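Local coordinates for chitin-binding domain 3 protein (Micromonospora aurantiaca ATCC 27029, PDB 5OPF) that binds copper and, as a lytic polysaccharide monooxygenase, probably cleaves insoluble polysaccharides such as cellulose or chitin by oxidation, at residues A[113-118]-A[170-175]; A[5-10]-A[187-192]; A[41-46]-A[77-82]. All blocks are in the same frame, centred on the assembly; numbering follows the deposited sequence.

Interaction 1: A[113-118]-A[170-175]; sequences IRVYVT and HVVYTI
Thr118 closes one end of this antiparallel strand pair with its side chain as well as its backbone. Its OG1 accepts from Val171 N in a nearly straight bond of 3.0 Å (174°) and meets the edge of the His170 imidazole, where OG1 and ND1 lie 2.7 Å apart and either could be the donor. A chi1 of 48° sets the hydroxyl between the backbone N and the carbonyl carbon, within reach of both Val171 N and the imidazole, while Thr118 N donates to Val171 O. Farther along, Tyr116 and Tyr173 form a hydrogen-bonded pair, each N reaching the other's O at 2.8 Å. Arg114 and Ile175 form a second such pair, both bonds 2.9 Å between N and O. The CA atoms of Ile113, Val117, Val172 and Thr174 make CA-H...O contacts with the acceptor carbonyls.

Side chains sort by face. On one, Val115 CG1 meets Val172 CG1 at 3.7 Å and Ile113 CG2 touches Thr174 CG2 at 3.5 Å; beta-branched residues suit an extended strand and cover its backbone closely. On the other, the Tyr116 ring carries CE1 to 3.9 Å from Ile175 CD1. The Tyr173 ring leads away, so the two tyrosine side chains meet at Tyr116 CB and Tyr173 CB, 4.2 Å apart, while Tyr173 O lies at the edge of the Tyr116 ring.

Beyond this shell, Phe98 and Val100 of strand 97-104 cover the valine face, making it the interior of a beta-sandwich. Tyr173 OH is held by Leu69 O, Arg114 NE by Gln139 OE1, and His170 NE2 by Gln120 OE1. Thr118 O is bonded to Arg166 NE, and the threonine hydroxyl satisfies Val171 N in its place: a side chain completes the ladder.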
ATOM      1  N   ILE A 113      -9.138   3.500  -8.939  1.00  6.35           N
ATOM      2  CA  ILE A 113      -7.972   3.424  -8.065  1.00  6.47           C
ATOM      3  C   ILE A 113      -7.613   4.852  -7.689  1.00  5.37           C
ATOM      4  O   ILE A 113      -7.438   5.697  -8.576  1.00  7.69           O
ATOM      5  CB  ILE A 113      -6.767   2.715  -8.719  1.00  6.97           C
ATOM      6  CG1 ILE A 113      -7.119   1.280  -9.111  1.00  7.34           C
ATOM      7  CG2 ILE A 113      -5.574   2.717  -7.747  1.00  7.89           C
ATOM      8  CD1 ILE A 113      -5.991   0.508  -9.789  1.00  8.82           C
ATOM      9  N   ARG A 114      -7.530   5.122  -6.389  1.00  5.19           N
ATOM     10  CA  ARG A 114      -7.233   6.447  -5.866  1.00  5.64           C
ATOM     11  C   ARG A 114      -5.862   6.422  -5.209  1.00  4.94           C
ATOM     12  O   ARG A 114      -5.543   5.498  -4.458  1.00  6.13           O
ATOM     13  CB  ARG A 114      -8.294   6.874  -4.852  1.00  5.63           C
ATOM     14  CG  ARG A 114      -9.639   7.122  -5.487  1.00  6.69           C
ATOM     15  CD  ARG A 114     -10.775   7.293  -4.482  1.00  7.77           C
ATOM     16  NE  ARG A 114     -12.052   7.377  -5.185  1.00  8.04           N
ATOM     17  CZ  ARG A 114     -13.238   7.115  -4.650  1.00  7.91           C
ATOM     18  NH1 ARG A 114     -13.351   6.792  -3.370  1.00  8.52           N
ATOM     19  NH2 ARG A 114     -14.316   7.166  -5.413  1.00  9.64           N
ATOM     20  N   VAL A 115      -5.060   7.448  -5.490  1.00  5.60           N
ATOM     21  CA  VAL A 115      -3.721   7.603  -4.926  1.00  5.29           C
ATOM     22  C   VAL A 115      -3.687   8.874  -4.084  1.00  5.14           C
ATOM     23  O   VAL A 115      -3.926   9.979  -4.595  1.00  6.04           O
ATOM     24  CB  VAL A 115      -2.641   7.641  -6.019  1.00  6.05           C
ATOM     25  CG1 VAL A 115      -1.248   7.877  -5.412  1.00  6.86           C
ATOM     26  CG2 VAL A 115      -2.658   6.367  -6.848  1.00  6.89           C
ATOM     27  N   TYR A 116      -3.376   8.704  -2.804  1.00  5.28           N
ATOM     28  CA  TYR A 116      -3.207   9.789  -1.850  1.00  5.35           C
ATOM     29  C   TYR A 116      -1.738   9.856  -1.433  1.00  5.37           C
ATOM     30  O   TYR A 116      -1.041   8.837  -1.392  1.00  5.62           O
ATOM     31  CB  TYR A 116      -4.036   9.526  -0.576  1.00  5.45           C
ATOM     32  CG  TYR A 116      -5.525   9.459  -0.801  1.00  5.52           C
ATOM     33  CD1 TYR A 116      -6.147   8.280  -1.183  1.00  5.89           C
ATOM     34  CD2 TYR A 116      -6.314  10.581  -0.636  1.00  6.17           C
ATOM     35  CE1 TYR A 116      -7.502   8.231  -1.405  1.00  7.41           C
ATOM     36  CE2 TYR A 116      -7.679  10.536  -0.859  1.00  8.42           C
ATOM     37  CZ  TYR A 116      -8.262   9.355  -1.249  1.00  6.92           C
ATOM     38  OH  TYR A 116      -9.626   9.289  -1.483  1.00 11.52           O
ATOM     39  N   VAL A 117      -1.267  11.054  -1.076  1.00  5.17           N
ATOM     40  CA  VAL A 117       0.059  11.227  -0.495  1.00  5.87           C
ATOM     41  C   VAL A 117      -0.061  12.119   0.730  1.00  5.31           C
ATOM     42  O   VAL A 117      -0.813  13.101   0.738  1.00  5.79           O
ATOM     43  CB  VAL A 117       1.073  11.802  -1.510  1.00  6.08           C
ATOM     44  CG1 VAL A 117       2.411  12.142  -0.853  1.00  8.36           C
ATOM     45  CG2 VAL A 117       1.293  10.820  -2.654  1.00  7.97           C
ATOM     46  N   THR A 118       0.732  11.804   1.750  1.00  5.18           N
ATOM     47  CA  THR A 118       0.772  12.608   2.957  1.00  5.43           C
ATOM     48  C   THR A 118       1.221  14.035   2.661  1.00  6.00           C
ATOM     49  O   THR A 118       1.977  14.310   1.719  1.00  6.24           O
ATOM     50  CB  THR A 118       1.663  11.945   4.020  1.00  5.71           C
ATOM     51  OG1 THR A 118       2.911  11.545   3.451  1.00  5.58           O
ATOM     52  CG2 THR A 118       0.972  10.724   4.580  1.00  5.89           C
ATOM     53  N   HIS A 170       7.638  10.285   3.124  1.00  5.28           N
ATOM     54  CA  HIS A 170       6.186  10.392   3.005  1.00  5.17           C
ATOM     55  C   HIS A 170       5.580   8.997   2.886  1.00  5.00           C
ATOM     56  O   HIS A 170       6.293   7.996   2.792  1.00  5.22           O
ATOM     57  CB  HIS A 170       5.821  11.308   1.826  1.00  5.30           C
ATOM     58  CG  HIS A 170       5.886  12.741   2.196  1.00  5.50           C
ATOM     59  ND1 HIS A 170       4.910  13.312   2.982  1.00  5.73           N
ATOM     60  CD2 HIS A 170       6.819  13.694   1.964  1.00  5.73           C
ATOM     61  CE1 HIS A 170       5.237  14.573   3.201  1.00  5.85           C
ATOM     62  NE2 HIS A 170       6.392  14.829   2.605  1.00  6.13           N
ATOM     63  N   VAL A 171       4.247   8.948   2.903  1.00  4.93           N
ATOM     64  CA  VAL A 171       3.504   7.719   2.663  1.00  4.88           C
ATOM     65  C   VAL A 171       2.508   7.963   1.536  1.00  4.81           C
ATOM     66  O   VAL A 171       1.794   8.975   1.528  1.00  5.65           O
ATOM     67  CB  VAL A 171       2.782   7.230   3.937  1.00  5.11           C
ATOM     68  CG1 VAL A 171       2.063   5.911   3.682  1.00  6.50           C
ATOM     69  CG2 VAL A 171       3.772   7.058   5.094  1.00  6.54           C
ATOM     70  N   VAL A 172       2.478   7.036   0.582  1.00  4.76           N
ATOM     71  CA  VAL A 172       1.450   6.947  -0.445  1.00  4.78           C
ATOM     72  C   VAL A 172       0.395   5.966   0.054  1.00  5.02           C
ATOM     73  O   VAL A 172       0.717   4.896   0.584  1.00  5.38           O
ATOM     74  CB  VAL A 172       2.054   6.458  -1.777  1.00  5.27           C
ATOM     75  CG1 VAL A 172       1.011   6.490  -2.888  1.00  5.37           C
ATOM     76  CG2 VAL A 172       3.283   7.277  -2.167  1.00  7.15           C
ATOM     77  N   TYR A 173      -0.877   6.323  -0.104  1.00  4.76           N
ATOM     78  CA  TYR A 173      -1.982   5.428   0.233  1.00  4.95           C
ATOM     79  C   TYR A 173      -2.811   5.234  -1.020  1.00  4.81           C
ATOM     80  O   TYR A 173      -3.371   6.198  -1.557  1.00  5.40           O
ATOM     81  CB  TYR A 173      -2.858   6.003   1.332  1.00  5.31           C
ATOM     82  CG  TYR A 173      -3.811   5.032   2.000  1.00  4.92           C
ATOM     83  CD1 TYR A 173      -3.353   3.829   2.551  1.00  5.87           C
ATOM     84  CD2 TYR A 173      -5.159   5.338   2.155  1.00  6.09           C
ATOM     85  CE1 TYR A 173      -4.207   2.960   3.224  1.00  5.67           C
ATOM     86  CE2 TYR A 173      -6.015   4.483   2.833  1.00  5.68           C
ATOM     87  CZ  TYR A 173      -5.533   3.308   3.373  1.00  5.22           C
ATOM     88  OH  TYR A 173      -6.386   2.500   4.097  1.00  6.16           O
ATOM     89  N   THR A 174      -2.880   3.992  -1.487  1.00  4.76           N
ATOM     90  CA  THR A 174      -3.583   3.642  -2.712  1.00  4.84           C
ATOM     91  C   THR A 174      -4.775   2.760  -2.352  1.00  4.94           C
ATOM     92  O   THR A 174      -4.626   1.746  -1.645  1.00  5.66           O
ATOM     93  CB  THR A 174      -2.636   2.934  -3.700  1.00  5.02           C
ATOM     94  OG1 THR A 174      -1.537   3.796  -4.032  1.00  5.48           O
ATOM     95  CG2 THR A 174      -3.357   2.572  -4.986  1.00  5.43           C
ATOM     96  N   ILE A 175      -5.947   3.130  -2.861  1.00  5.04           N
ATOM     97  CA  ILE A 175      -7.190   2.385  -2.662  1.00  5.16           C
ATOM     98  C   ILE A 175      -7.632   1.850  -4.018  1.00  5.25           C
ATOM     99  O   ILE A 175      -7.867   2.626  -4.953  1.00  5.48           O
ATOM    100  CB  ILE A 175      -8.303   3.263  -2.060  1.00  5.35           C
ATOM    101  CG1 ILE A 175      -7.845   3.879  -0.737  1.00  6.86           C
ATOM    102  CG2 ILE A 175      -9.602   2.426  -1.886  1.00  7.04           C
ATOM    103  CD1 ILE A 175      -8.878   4.780  -0.077  1.00  8.34           C
TER

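Interaction 2: A[5-10]-A[187-192]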
ATOM      1  N   VAL A   5       3.206  -2.331  -6.566  1.00  5.69           N
ATOM      2  CA  VAL A   5       4.531  -2.947  -6.623  1.00  5.88           C
ATOM      3  C   VAL A   5       5.644  -1.929  -6.848  1.00  6.05           C
ATOM      4  O   VAL A   5       6.824  -2.262  -6.648  1.00  7.21           O
ATOM      5  CB  VAL A   5       4.589  -4.086  -7.671  1.00  6.19           C
ATOM      6  CG1 VAL A   5       3.619  -5.188  -7.296  1.00  7.85           C
ATOM      7  CG2 VAL A   5       4.297  -3.583  -9.078  1.00  7.66           C
ATOM      8  N   ASP A   6       5.314  -0.703  -7.235  1.00  5.84           N
ATOM      9  CA  ASP A   6       6.314   0.345  -7.437  1.00  6.05           C
ATOM     10  C   ASP A   6       5.562   1.667  -7.314  1.00  6.28           C
ATOM     11  O   ASP A   6       4.774   2.005  -8.203  1.00  7.78           O
ATOM     12  CB  ASP A   6       6.954   0.213  -8.819  1.00  7.36           C
ATOM     13  CG  ASP A   6       8.124   1.143  -9.006  1.00 10.45           C
ATOM     14  OD1 ASP A   6       8.267   2.089  -8.200  1.00 12.64           O
ATOM     15  OD2 ASP A   6       8.899   0.940  -9.973  1.00 13.26           O
ATOM     16  N   PRO A   7       5.744   2.417  -6.214  1.00  5.66           N
ATOM     17  CA  PRO A   7       6.632   2.172  -5.075  1.00  5.61           C
ATOM     18  C   PRO A   7       6.039   1.069  -4.207  1.00  5.46           C
ATOM     19  O   PRO A   7       4.874   1.162  -3.802  1.00  5.78           O
ATOM     20  CB  PRO A   7       6.655   3.522  -4.356  1.00  6.30           C
ATOM     21  CG  PRO A   7       5.300   4.109  -4.644  1.00  7.21           C
ATOM     22  CD  PRO A   7       4.941   3.640  -6.024  1.00  6.71           C
ATOM     23  N   ALA A   8       6.815   0.016  -3.950  1.00  5.55           N
ATOM     24  CA  ALA A   8       6.297  -1.170  -3.277  1.00  5.50           C
ATOM     25  C   ALA A   8       5.556  -0.810  -1.992  1.00  5.31           C
ATOM     26  O   ALA A   8       6.040  -0.020  -1.168  1.00  5.26           O
ATOM     27  CB  ALA A   8       7.463  -2.106  -2.942  1.00  6.52           C
ATOM     28  N   SER A   9       4.400  -1.444  -1.793  1.00  5.25           N
ATOM     29  CA  SER A   9       3.651  -1.306  -0.549  1.00  5.24           C
ATOM     30  C   SER A   9       4.426  -1.939   0.612  1.00  5.20           C
ATOM     31  O   SER A   9       5.406  -2.670   0.416  1.00  5.52           O
ATOM     32  CB  SER A   9       2.300  -1.995  -0.681  1.00  6.36           C
ATOM     33  OG  SER A   9       2.479  -3.407  -0.681  1.00  9.50           O
ATOM     34  N   ARG A  10       3.986  -1.673   1.845  1.00  5.17           N
ATOM     35  CA  ARG A  10       4.733  -2.180   3.001  1.00  5.24           C
ATOM     36  C   ARG A  10       4.850  -3.702   2.965  1.00  5.87           C
ATOM     37  O   ARG A  10       5.937  -4.256   3.187  1.00  6.21           O
ATOM     38  CB  ARG A  10       4.106  -1.700   4.310  1.00  5.83           C
ATOM     39  CG  ARG A  10       4.339  -0.223   4.572  1.00  5.69           C
ATOM     40  CD  ARG A  10       3.821   0.247   5.906  1.00  5.82           C
ATOM     41  NE  ARG A  10       4.226   1.635   6.089  1.00  6.58           N
ATOM     42  CZ  ARG A  10       3.841   2.433   7.082  1.00  6.39           C
ATOM     43  NH1 ARG A  10       3.019   2.005   8.037  1.00  6.84           N
ATOM     44  NH2 ARG A  10       4.286   3.677   7.102  1.00  7.01           N
ATOM     45  N   LEU A 187      -3.391   0.048   0.325  1.00  5.21           N
ATOM     46  CA  LEU A 187      -1.945  -0.145   0.212  1.00  5.23           C
ATOM     47  C   LEU A 187      -1.176   1.102   0.634  1.00  5.12           C
ATOM     48  O   LEU A 187      -1.209   2.126  -0.063  1.00  5.62           O
ATOM     49  CB  LEU A 187      -1.557  -0.492  -1.223  1.00  6.08           C
ATOM     50  CG  LEU A 187      -2.124  -1.757  -1.866  1.00  7.83           C
ATOM     51  CD1 LEU A 187      -2.079  -2.941  -0.916  1.00 11.16           C
ATOM     52  CD2 LEU A 187      -3.543  -1.503  -2.397  1.00 11.15           C
ATOM     53  N   CYS A 188      -0.431   1.005   1.739  1.00  4.81           N
ATOM     54  CA  CYS A 188       0.529   2.042   2.122  1.00  5.39           C
ATOM     55  C   CYS A 188       1.874   1.743   1.490  1.00  4.63           C
ATOM     56  O   CYS A 188       2.347   0.605   1.588  1.00  5.38           O
ATOM     57  CB  CYS A 188       0.728   2.057   3.637  1.00  6.08           C
ATOM     58  SG  CYS A 188      -0.668   2.687   4.546  1.00  6.30           S
ATOM     59  N   SER A 189       2.505   2.760   0.894  1.00  4.74           N
ATOM     60  CA  SER A 189       3.867   2.639   0.370  1.00  4.97           C
ATOM     61  C   SER A 189       4.732   3.765   0.927  1.00  4.74           C
ATOM     62  O   SER A 189       4.380   4.948   0.798  1.00  5.44           O
ATOM     63  CB  SER A 189       3.913   2.748  -1.159  1.00  5.23           C
ATOM     64  OG  SER A 189       3.109   1.765  -1.771  1.00  5.29           O
ATOM     65  N   ASP A 190       5.874   3.409   1.509  1.00  4.82           N
ATOM     66  CA  ASP A 190       6.799   4.409   2.024  1.00  5.11           C
ATOM     67  C   ASP A 190       7.712   4.912   0.915  1.00  5.03           C
ATOM     68  O   ASP A 190       8.325   4.128   0.185  1.00  5.28           O
ATOM     69  CB  ASP A 190       7.599   3.824   3.183  1.00  5.16           C
ATOM     70  CG  ASP A 190       6.700   3.375   4.309  1.00  5.26           C
ATOM     71  OD1 ASP A 190       6.199   4.272   5.028  1.00  6.02           O
ATOM     72  OD2 ASP A 190       6.470   2.132   4.445  1.00  5.42           O
ATOM     73  N   VAL A 191       7.784   6.238   0.787  1.00  5.08           N
ATOM     74  CA  VAL A 191       8.558   6.873  -0.270  1.00  5.42           C
ATOM     75  C   VAL A 191       9.368   8.022   0.305  1.00  5.43           C
ATOM     76  O   VAL A 191       9.115   8.507   1.409  1.00  5.49           O
ATOM     77  CB  VAL A 191       7.670   7.371  -1.436  1.00  5.65           C
ATOM     78  CG1 VAL A 191       6.909   6.219  -2.053  1.00  6.20           C
ATOM     79  CG2 VAL A 191       6.732   8.479  -0.979  1.00  6.14           C
ATOM     80  N   ASP A 192      10.343   8.478  -0.472  1.00  5.69           N
ATOM     81  CA  ASP A 192      11.119   9.659  -0.119  1.00  5.89           C
ATOM     82  C   ASP A 192      11.183  10.524  -1.368  1.00  6.14           C
ATOM     83  O   ASP A 192      11.744  10.104  -2.385  1.00  6.76           O
ATOM     84  CB  ASP A 192      12.508   9.261   0.379  1.00  6.98           C
ATOM     85  CG  ASP A 192      13.262  10.422   1.007  1.00  6.58           C
ATOM     86  OD1 ASP A 192      13.218  11.547   0.461  1.00  7.78           O
ATOM     87  OD2 ASP A 192      13.907  10.211   2.065  1.00  8.60           O
TER
HETATM   88  O   HOH W   1       6.255   0.602   1.502  1.00  5.52           O
HETATM   89  O   HOH W   2       8.371   1.547  -1.052  1.00  6.74           O
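Arg10 N donates to Cys188 O at 2.8 Å where residues 7-10 pass strand 187-191 at 117°, too steep a meeting for a ladder of backbone bonds. Pro7, behind a cis peptide, rests CB against Val191 CG1 at 3.6 Å, and its carbonyl takes the Ser189 hydroxyl, OG to O 2.8 Å. Serine suits that place, being small and able to donate beside a closely approaching backbone. One water links Ala8 O to Asp190 N and a second links it to Asp190 O. Cys188 is also tied to Cys70 by a disulfide.

The Arg10 chain runs extended from CG to NE and grips the Asp190 carboxylate side-on: NE to OD2 is 2.8 Å and NH2 to OD1 is 2.9 Å. Each oxygen uses its syn lone pair, and the two flat groups are only 14° from coplanar. Arg10 NH1 is spent on Leu83 O and Trp89 adds a cation-pi contact, while Ser9 OG caps the helix at Tyr12 N and also bonds to Ser3 OG. With both charged residues buried, the paired bonds fix the guanidinium's rotation and probably keep both groups ionised, tying the start of helix 10-18 to the C-terminal strand.

Interaction 3: A[41-46]-A[77-82]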
ATOM      1  N   ASP A  41       3.207 -11.795  12.177  1.00 10.13           N
ATOM      2  CA  ASP A  41       2.396 -12.664  11.338  1.00 10.03           C
ATOM      3  C   ASP A  41       3.017 -12.726   9.947  1.00  8.77           C
ATOM      4  O   ASP A  41       2.839 -11.800   9.134  1.00  8.78           O
ATOM      5  CB  ASP A  41       0.955 -12.168  11.243  1.00 10.64           C
ATOM      6  CG  ASP A  41       0.041 -13.180  10.562  1.00 13.00           C
ATOM      7  OD1 ASP A  41       0.560 -14.068   9.846  1.00 11.86           O
ATOM      8  OD2 ASP A  41      -1.191 -13.105  10.746  1.00 13.86           O
ATOM      9  N   PRO A  42       3.765 -13.790   9.639  1.00  9.22           N
ATOM     10  CA  PRO A  42       4.392 -13.880   8.312  0.52  8.37           C
ATOM     11  C   PRO A  42       3.396 -13.847   7.170  1.00  8.22           C
ATOM     12  O   PRO A  42       3.770 -13.469   6.054  1.00  8.31           O
ATOM     13  CB  PRO A  42       5.154 -15.212   8.367  0.52 10.53           C
ATOM     14  CG  PRO A  42       5.386 -15.455   9.812  0.52 10.28           C
ATOM     15  CD  PRO A  42       4.182 -14.895  10.517  0.52 10.23           C
ATOM     16  N   ASN A  43       2.138 -14.222   7.406  1.00  9.12           N
ATOM     17  CA  ASN A  43       1.166 -14.225   6.321  1.00  9.17           C
ATOM     18  C   ASN A  43       0.832 -12.833   5.810  1.00  9.32           C
ATOM     19  O   ASN A  43       0.295 -12.714   4.699  1.00  9.74           O
ATOM     20  CB  ASN A  43      -0.098 -14.952   6.750  1.00 12.06           C
ATOM     21  CG  ASN A  43       0.146 -16.415   6.987  1.00 13.52           C
ATOM     22  OD1 ASN A  43       1.019 -17.027   6.357  1.00 15.90           O
ATOM     23  ND2 ASN A  43      -0.621 -16.997   7.899  1.00 16.55           N
ATOM     24  N   ALA A  44       1.140 -11.770   6.562  1.00  8.71           N
ATOM     25  CA  ALA A  44       0.977 -10.425   6.016  1.00  8.23           C
ATOM     26  C   ALA A  44       1.841 -10.241   4.781  1.00  8.05           C
ATOM     27  O   ALA A  44       1.514  -9.429   3.905  1.00  9.83           O
ATOM     28  CB  ALA A  44       1.364  -9.378   7.056  1.00  9.10           C
ATOM     29  N   MET A  45       2.957 -10.970   4.704  1.00  7.72           N
ATOM     30  CA  MET A  45       3.866 -10.930   3.570  1.00  6.96           C
ATOM     31  C   MET A  45       3.592 -12.054   2.576  1.00  6.61           C
ATOM     32  O   MET A  45       3.538 -11.803   1.369  1.00  7.19           O
ATOM     33  CB  MET A  45       5.327 -10.957   4.046  1.00  6.85           C
ATOM     34  CG  MET A  45       5.898  -9.577   4.384  1.00  6.91           C
ATOM     35  SD  MET A  45       5.071  -8.682   5.713  1.00  7.46           S
ATOM     36  CE  MET A  45       5.408  -9.790   7.089  1.00  8.95           C
ATOM     37  N   TRP A  46       3.421 -13.294   3.039  1.00  7.44           N
ATOM     38  CA  TRP A  46       3.136 -14.356   2.078  1.00  8.06           C
ATOM     39  C   TRP A  46       1.868 -14.044   1.299  1.00  7.68           C
ATOM     40  O   TRP A  46       1.785 -14.331   0.099  1.00  9.68           O
ATOM     41  CB  TRP A  46       3.010 -15.722   2.757  1.00  9.29           C
ATOM     42  CG  TRP A  46       4.224 -16.164   3.514  1.00  8.01           C
ATOM     43  CD1 TRP A  46       4.241 -16.639   4.792  1.00  9.58           C
ATOM     44  CD2 TRP A  46       5.585 -16.184   3.057  1.00  8.97           C
ATOM     45  NE1 TRP A  46       5.525 -16.959   5.163  1.00  9.67           N
ATOM     46  CE2 TRP A  46       6.368 -16.680   4.121  1.00  9.03           C
ATOM     47  CE3 TRP A  46       6.222 -15.827   1.861  1.00  9.56           C
ATOM     48  CZ2 TRP A  46       7.746 -16.839   4.026  1.00 11.68           C
ATOM     49  CZ3 TRP A  46       7.600 -15.981   1.771  1.00 11.28           C
ATOM     50  CH2 TRP A  46       8.347 -16.475   2.854  1.00 11.22           C
ATOM     51  N   SER A  77      -9.134 -10.501  10.396  1.00 12.84           N
ATOM     52  CA  SER A  77      -8.790 -10.958  11.729  1.00 12.36           C
ATOM     53  C   SER A  77      -7.414 -10.481  12.153  1.00 10.91           C
ATOM     54  O   SER A  77      -6.728 -11.151  12.925  1.00 13.13           O
ATOM     55  CB  SER A  77      -8.898 -12.478  11.851  1.00 16.30           C
ATOM     56  OG  SER A  77     -10.205 -12.914  11.525  1.00 20.54           O
ATOM     57  N   GLY A  78      -7.001  -9.323  11.655  1.00  9.82           N
ATOM     58  CA  GLY A  78      -5.767  -8.712  12.103  1.00 10.18           C
ATOM     59  C   GLY A  78      -4.506  -9.174  11.405  1.00  8.72           C
ATOM     60  O   GLY A  78      -3.412  -8.847  11.867  1.00  8.55           O
ATOM     61  N   ARG A  79      -4.624  -9.885  10.280  1.00  8.59           N
ATOM     62  CA  ARG A  79      -3.456 -10.420   9.590  1.00  7.66           C
ATOM     63  C   ARG A  79      -2.395  -9.357   9.325  1.00  7.33           C
ATOM     64  O   ARG A  79      -1.193  -9.645   9.406  1.00  8.11           O
ATOM     65  CB  ARG A  79      -3.898 -11.075   8.278  1.00  8.52           C
ATOM     66  CG  ARG A  79      -2.757 -11.481   7.359  1.00  9.43           C
ATOM     67  CD  ARG A  79      -3.235 -12.331   6.207  1.00  9.88           C
ATOM     68  NE  ARG A  79      -3.502 -13.686   6.682  1.00 13.39           N
ATOM     69  CZ  ARG A  79      -3.925 -14.696   5.928  1.00 14.52           C
ATOM     70  NH1 ARG A  79      -4.174 -14.516   4.638  1.00 16.41           N
ATOM     71  NH2 ARG A  79      -4.100 -15.894   6.475  1.00 17.57           N
ATOM     72  N   TYR A  80      -2.821  -8.145   8.963  1.00  6.84           N
ATOM     73  CA  TYR A  80      -1.924  -7.080   8.524  1.00  6.98           C
ATOM     74  C   TYR A  80      -1.696  -5.997   9.586  1.00  6.36           C
ATOM     75  O   TYR A  80      -1.151  -4.931   9.261  1.00  6.31           O
ATOM     76  CB  TYR A  80      -2.455  -6.452   7.219  1.00  7.06           C
ATOM     77  CG  TYR A  80      -2.664  -7.459   6.102  1.00  6.94           C
ATOM     78  CD1 TYR A  80      -1.628  -7.816   5.247  1.00  6.35           C
ATOM     79  CD2 TYR A  80      -3.900  -8.047   5.901  1.00  7.00           C
ATOM     80  CE1 TYR A  80      -1.813  -8.743   4.232  1.00  6.59           C
ATOM     81  CE2 TYR A  80      -4.105  -8.969   4.887  1.00  7.36           C
ATOM     82  CZ  TYR A  80      -3.053  -9.320   4.056  1.00  6.87           C
ATOM     83  OH  TYR A  80      -3.265 -10.242   3.050  1.00  8.22           O
ATOM     84  N   ASN A  81      -2.048  -6.263  10.850  1.00  6.68           N
ATOM     85  CA  ASN A  81      -1.981  -5.235  11.887  1.00  6.83           C
ATOM     86  C   ASN A  81      -0.585  -4.648  12.050  1.00  7.05           C
ATOM     87  O   ASN A  81      -0.447  -3.465  12.386  1.00  7.28           O
ATOM     88  CB  ASN A  81      -2.443  -5.807  13.225  1.00  8.02           C
ATOM     89  CG  ASN A  81      -3.942  -6.010  13.298  1.00  7.64           C
ATOM     90  OD1 ASN A  81      -4.663  -5.778  12.337  1.00  8.98           O
ATOM     91  ND2 ASN A  81      -4.414  -6.453  14.455  1.00  9.70           N
ATOM     92  N   ALA A  82       0.461  -5.460  11.881  1.00  7.15           N
ATOM     93  CA  ALA A  82       1.820  -4.958  12.072  1.00  6.82           C
ATOM     94  C   ALA A  82       2.220  -3.912  11.036  1.00  6.44           C
ATOM     95  O   ALA A  82       3.214  -3.201  11.243  1.00  6.50           O
ATOM     96  CB  ALA A  82       2.823  -6.105  12.072  1.00  8.19           C
TER
HETATM   97  O   HOH W   3      -2.718 -14.676   9.237  1.00 20.50           O
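Arg79 reaches Asn43 through a chain that first runs straight, with CG anti to the backbone N (chi1 171°), and then bends at chi3 (-76°), which turns the guanidinium flat against its neighbour. Asn43 CB sits 3.5 Å above the guanidinium plane, toward its rim, while the Asn43 amide stands 65° from that plane. A water at the guanidinium edge accepts from Arg79 NE at 2.9 Å and donates to Asp41 OD2 at 2.7 Å, with a weak bond from Asn43 ND2 besides. The water thus relays between opposite charges that do not touch, Asp41 OD2 and Arg79 NE being 4.7 Å apart. An alanine in place of Arg79 would probably leave the water without its stronger donor, Asp41 without this nearby positive charge, and Asn43 CB with a gap beside it.

Closer to the backbone, Ala44 CB packs on Tyr80 CD1 at 3.8 Å; the small methyl lets the backbones come close, with Ala44 CB 3.5 Å from Arg79 O. The edge of the Tyr80 ring, at CE1, comes to 3.4 Å from Ala44 O, a buried carbonyl that finds no hydrogen-bond partner. Tyr80 is anchored at its far end, OH to Asn47 O.

Asp41 meanwhile uses its other oxygen, OD1, to accept from Asn43 N at 2.9 Å. This is an Asx turn leading through Pro42 into helix 43-46, and it faces the type I turn of Gly78 to Asn81. Both belong to the long excursion after the first strand, which probably corresponds to the L2 region of related monooxygenases.

In the fold
Interactions 1 and 2 meet in one sheet through neighbouring strands 169-178 and 183-192, where Val172 O is 2.8 Å from Ser189 N, a probable hydrogen bond; their centres are 9 Å apart. Residues 5-10 lead out of strand 2-6 of the other sheet, so interaction 2 joins the two sheets near the two ends of the chain. Interaction 3 belongs to the helical excursion between them, about 17 Å from interaction 2 and 20 Å from interaction 1, centre to centre, touching neither. The copper, held at a site of His1, His108 and Tyr185, lies about 12 Å from the side chain of Ile113 and about 11 Å from those of Leu187 and Tyr80. None of the three contacts reaches its first shell.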